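Local structure of protein piwi (Drosophila melanogaster, 6KR6) at residues L625-L633 against I670-Y678. The protein binds piRNAs and, in complexes with them, represses transposable elements through the piRNA pathway. Sequence-based numbering, arbitrary orientation.
Sequences LWPMIAKAL and IIEKLKTEY
One face of the W626 indole is taken by K673, whose CB sits over the six-membered ring, 3.3 Å from its centroid and 9° off the normal, a CH-pi contact; the extended lysine chain carries CD on across the five-membered ring. On the opposite side the A630 methyl sits at the rim, where a small side chain fits beside the indole. At the edge are I670 CD1, L674 CD2 in the ring plane, 3.8 Å from W626 CH2, and the aliphatic CG of E677; the bend at chi2 of E677 (-72°) leads its carboxylate past the ring, where OE2 has a long, weak ion pair with R680.

With CG of W626 anti to its backbone N, the indole reaches helix 659-680 as a knob in the hole formed by I670, K673, L674 and E677. Cut back to an alanine here, the knob would be lost, which would probably leave a gap between the helices and the K673 chain without an aromatic face. Branched aliphatics suit the buried side: I670 CD1 meets I629 CD1 at 3.5 Å and also touches L625, while L633 crosses L674 nearly at a right angle. The segment axes come within 11.4 Å, their N-to-C directions 37° apart. Helix 625-640 follows strand 608-614 and helix 659-680 follows strand 646-652, the third and fourth strands of the RNase H-like fold of PIWI domains.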
loop_
_atom_site.group_PDB
_atom_site.type_symbol
_atom_site.label_atom_id
_atom_site.label_comp_id
_atom_site.label_asym_id
_atom_site.label_seq_id
_atom_site.Cartn_x
_atom_site.Cartn_y
_atom_site.Cartn_z
ATOM N N LEU A 625 -12.934 2.876 -15.965
ATOM C CA LEU A 625 -13.617 2.952 -14.678
ATOM C C LEU A 625 -14.979 3.630 -14.797
ATOM O O LEU A 625 -15.943 3.229 -14.123
ATOM C CB LEU A 625 -12.723 3.684 -13.673
ATOM C CG LEU A 625 -13.351 4.480 -12.533
ATOM C CD1 LEU A 625 -12.640 4.181 -11.226
ATOM C CD2 LEU A 625 -13.288 5.967 -12.841
ATOM N N TRP A 626 -15.083 4.646 -15.653
ATOM C CA TRP A 626 -16.363 5.324 -15.819
ATOM C C TRP A 626 -17.476 4.417 -16.332
ATOM O O TRP A 626 -18.627 4.611 -15.905
ATOM C CB TRP A 626 -16.228 6.538 -16.743
ATOM C CG TRP A 626 -17.568 7.154 -16.928
ATOM C CD1 TRP A 626 -18.354 7.108 -18.045
ATOM C CD2 TRP A 626 -18.329 7.837 -15.929
ATOM N NE1 TRP A 626 -19.545 7.755 -17.808
ATOM C CE2 TRP A 626 -19.552 8.210 -16.515
ATOM C CE3 TRP A 626 -18.083 8.186 -14.597
ATOM C CZ2 TRP A 626 -20.529 8.914 -15.814
ATOM C CZ3 TRP A 626 -19.051 8.886 -13.905
ATOM C CH2 TRP A 626 -20.259 9.242 -14.514
ATOM N N PRO A 627 -17.242 3.472 -17.250
ATOM C CA PRO A 627 -18.319 2.525 -17.586
ATOM C C PRO A 627 -18.870 1.794 -16.376
ATOM O O PRO A 627 -20.091 1.631 -16.251
ATOM C CB PRO A 627 -17.636 1.572 -18.573
ATOM C CG PRO A 627 -16.626 2.416 -19.244
ATOM C CD PRO A 627 -16.104 3.339 -18.179
ATOM N N MET A 628 -17.994 1.365 -15.464
ATOM C CA MET A 628 -18.456 0.684 -14.258
ATOM C C MET A 628 -19.252 1.624 -13.360
ATOM O O MET A 628 -20.280 1.228 -12.795
ATOM C CB MET A 628 -17.268 0.094 -13.502
ATOM C CG MET A 628 -16.438 -0.894 -14.303
ATOM S SD MET A 628 -15.098 -1.569 -13.309
ATOM C CE MET A 628 -14.376 -0.056 -12.683
ATOM N N ILE A 629 -18.796 2.873 -13.215
ATOM C CA ILE A 629 -19.551 3.825 -12.399
ATOM C C ILE A 629 -20.930 4.074 -13.002
ATOM O O ILE A 629 -21.934 4.188 -12.282
ATOM C CB ILE A 629 -18.759 5.133 -12.226
ATOM C CG1 ILE A 629 -17.383 4.839 -11.637
ATOM C CG2 ILE A 629 -19.517 6.103 -11.332
ATOM C CD1 ILE A 629 -16.586 6.071 -11.329
ATOM N N ALA A 630 -21.002 4.153 -14.332
ATOM C CA ALA A 630 -22.283 4.359 -14.999
ATOM C C ALA A 630 -23.209 3.168 -14.793
ATOM O O ALA A 630 -24.413 3.340 -14.566
ATOM C CB ALA A 630 -22.060 4.620 -16.490
ATOM N N LYS A 631 -22.664 1.951 -14.881
ATOM C CA LYS A 631 -23.461 0.760 -14.595
ATOM C C LYS A 631 -24.001 0.790 -13.172
ATOM O O LYS A 631 -25.166 0.447 -12.930
ATOM C CB LYS A 631 -22.625 -0.502 -14.817
ATOM C CG LYS A 631 -22.170 -0.712 -16.250
ATOM C CD LYS A 631 -21.265 -1.927 -16.373
ATOM C CE LYS A 631 -22.025 -3.216 -16.109
ATOM N NZ LYS A 631 -21.170 -4.417 -16.314
ATOM N N ALA A 632 -23.165 1.199 -12.216
ATOM C CA ALA A 632 -23.612 1.269 -10.828
ATOM C C ALA A 632 -24.746 2.274 -10.661
ATOM O O ALA A 632 -25.749 1.985 -9.994
ATOM C CB ALA A 632 -22.436 1.619 -9.918
ATOM N N LEU A 633 -24.613 3.457 -11.269
ATOM C CA LEU A 633 -25.675 4.458 -11.171
ATOM C C LEU A 633 -26.961 3.973 -11.834
ATOM O O LEU A 633 -28.065 4.219 -11.327
ATOM C CB LEU A 633 -25.217 5.774 -11.798
ATOM C CG LEU A 633 -24.112 6.524 -11.054
ATOM C CD1 LEU A 633 -23.733 7.799 -11.788
ATOM C CD2 LEU A 633 -24.553 6.831 -9.633
ATOM N N ILE A 670 -14.424 12.338 -13.317
ATOM C CA ILE A 670 -15.558 11.885 -12.519
ATOM C C ILE A 670 -16.587 12.996 -12.384
ATOM O O ILE A 670 -17.787 12.777 -12.567
ATOM C CB ILE A 670 -15.083 11.389 -11.141
ATOM C CG1 ILE A 670 -14.492 9.981 -11.249
ATOM C CG2 ILE A 670 -16.218 11.445 -10.123
ATOM C CD1 ILE A 670 -15.116 9.139 -12.333
ATOM N N ILE A 671 -16.131 14.208 -12.069
ATOM C CA ILE A 671 -17.062 15.309 -11.858
ATOM C C ILE A 671 -17.741 15.699 -13.165
ATOM O O ILE A 671 -18.959 15.925 -13.203
ATOM C CB ILE A 671 -16.335 16.499 -11.208
ATOM C CG1 ILE A 671 -15.908 16.136 -9.785
ATOM C CG2 ILE A 671 -17.220 17.733 -11.197
ATOM C CD1 ILE A 671 -15.261 17.276 -9.031
ATOM N N GLU A 672 -16.977 15.771 -14.260
ATOM C CA GLU A 672 -17.581 16.125 -15.542
ATOM C C GLU A 672 -18.607 15.087 -15.979
ATOM O O GLU A 672 -19.709 15.432 -16.430
ATOM C CB GLU A 672 -16.500 16.297 -16.609
ATOM C CG GLU A 672 -15.690 17.566 -16.443
ATOM C CD GLU A 672 -16.570 18.789 -16.288
ATOM O OE1 GLU A 672 -17.481 18.980 -17.123
ATOM O OE2 GLU A 672 -16.363 19.551 -15.321
ATOM N N LYS A 673 -18.279 13.806 -15.827
ATOM C CA LYS A 673 -19.193 12.758 -16.252
ATOM C C LYS A 673 -20.365 12.574 -15.294
ATOM O O LYS A 673 -21.431 12.135 -15.732
ATOM C CB LYS A 673 -18.401 11.465 -16.442
ATOM C CG LYS A 673 -17.370 11.599 -17.561
ATOM C CD LYS A 673 -16.406 10.434 -17.642
ATOM C CE LYS A 673 -15.346 10.716 -18.698
ATOM N NZ LYS A 673 -14.579 9.504 -19.089
ATOM N N LEU A 674 -20.221 12.951 -14.020
ATOM C CA LEU A 674 -21.383 13.009 -13.139
ATOM C C LEU A 674 -22.315 14.138 -13.551
ATOM O O LEU A 674 -23.542 13.965 -13.560
ATOM C CB LEU A 674 -20.948 13.185 -11.685
ATOM C CG LEU A 674 -20.405 11.961 -10.948
ATOM C CD1 LEU A 674 -20.277 12.247 -9.460
ATOM C CD2 LEU A 674 -21.289 10.750 -11.194
ATOM N N LYS A 675 -21.751 15.304 -13.878
ATOM C CA LYS A 675 -22.546 16.370 -14.474
ATOM C C LYS A 675 -23.330 15.850 -15.672
ATOM O O LYS A 675 -24.541 16.070 -15.783
ATOM C CB LYS A 675 -21.645 17.533 -14.901
ATOM C CG LYS A 675 -21.153 18.431 -13.779
ATOM C CD LYS A 675 -20.208 19.499 -14.330
ATOM C CE LYS A 675 -19.709 20.439 -13.243
ATOM N NZ LYS A 675 -18.685 21.389 -13.762
ATOM N N THR A 676 -22.649 15.136 -16.570
ATOM C CA THR A 676 -23.299 14.637 -17.782
ATOM C C THR A 676 -24.409 13.636 -17.458
ATOM O O THR A 676 -25.522 13.725 -17.997
ATOM C CB THR A 676 -22.254 14.007 -18.705
ATOM O OG1 THR A 676 -21.349 15.019 -19.163
ATOM C CG2 THR A 676 -22.921 13.352 -19.906
ATOM N N GLU A 677 -24.122 12.667 -16.585
ATOM C CA GLU A 677 -25.105 11.630 -16.286
ATOM C C GLU A 677 -26.331 12.204 -15.591
ATOM O O GLU A 677 -27.461 11.793 -15.880
ATOM C CB GLU A 677 -24.475 10.529 -15.436
ATOM C CG GLU A 677 -23.810 9.430 -16.246
ATOM C CD GLU A 677 -24.804 8.532 -16.960
ATOM O OE1 GLU A 677 -26.008 8.581 -16.629
ATOM O OE2 GLU A 677 -24.378 7.771 -17.854
ATOM N N TYR A 678 -26.138 13.153 -14.673
ATOM C CA TYR A 678 -27.294 13.768 -14.030
ATOM C C TYR A 678 -28.017 14.725 -14.970
ATOM O O TYR A 678 -29.222 14.950 -14.812
ATOM C CB TYR A 678 -26.866 14.477 -12.747
ATOM C CG TYR A 678 -26.741 13.538 -11.567
ATOM C CD1 TYR A 678 -27.659 13.575 -10.525
ATOM C CD2 TYR A 678 -25.717 12.599 -11.505
ATOM C CE1 TYR A 678 -27.553 12.715 -9.448
ATOM C CE2 TYR A 678 -25.605 11.732 -10.434
ATOM C CZ TYR A 678 -26.524 11.795 -9.407
ATOM O OH TYR A 678 -26.416 10.936 -8.336
#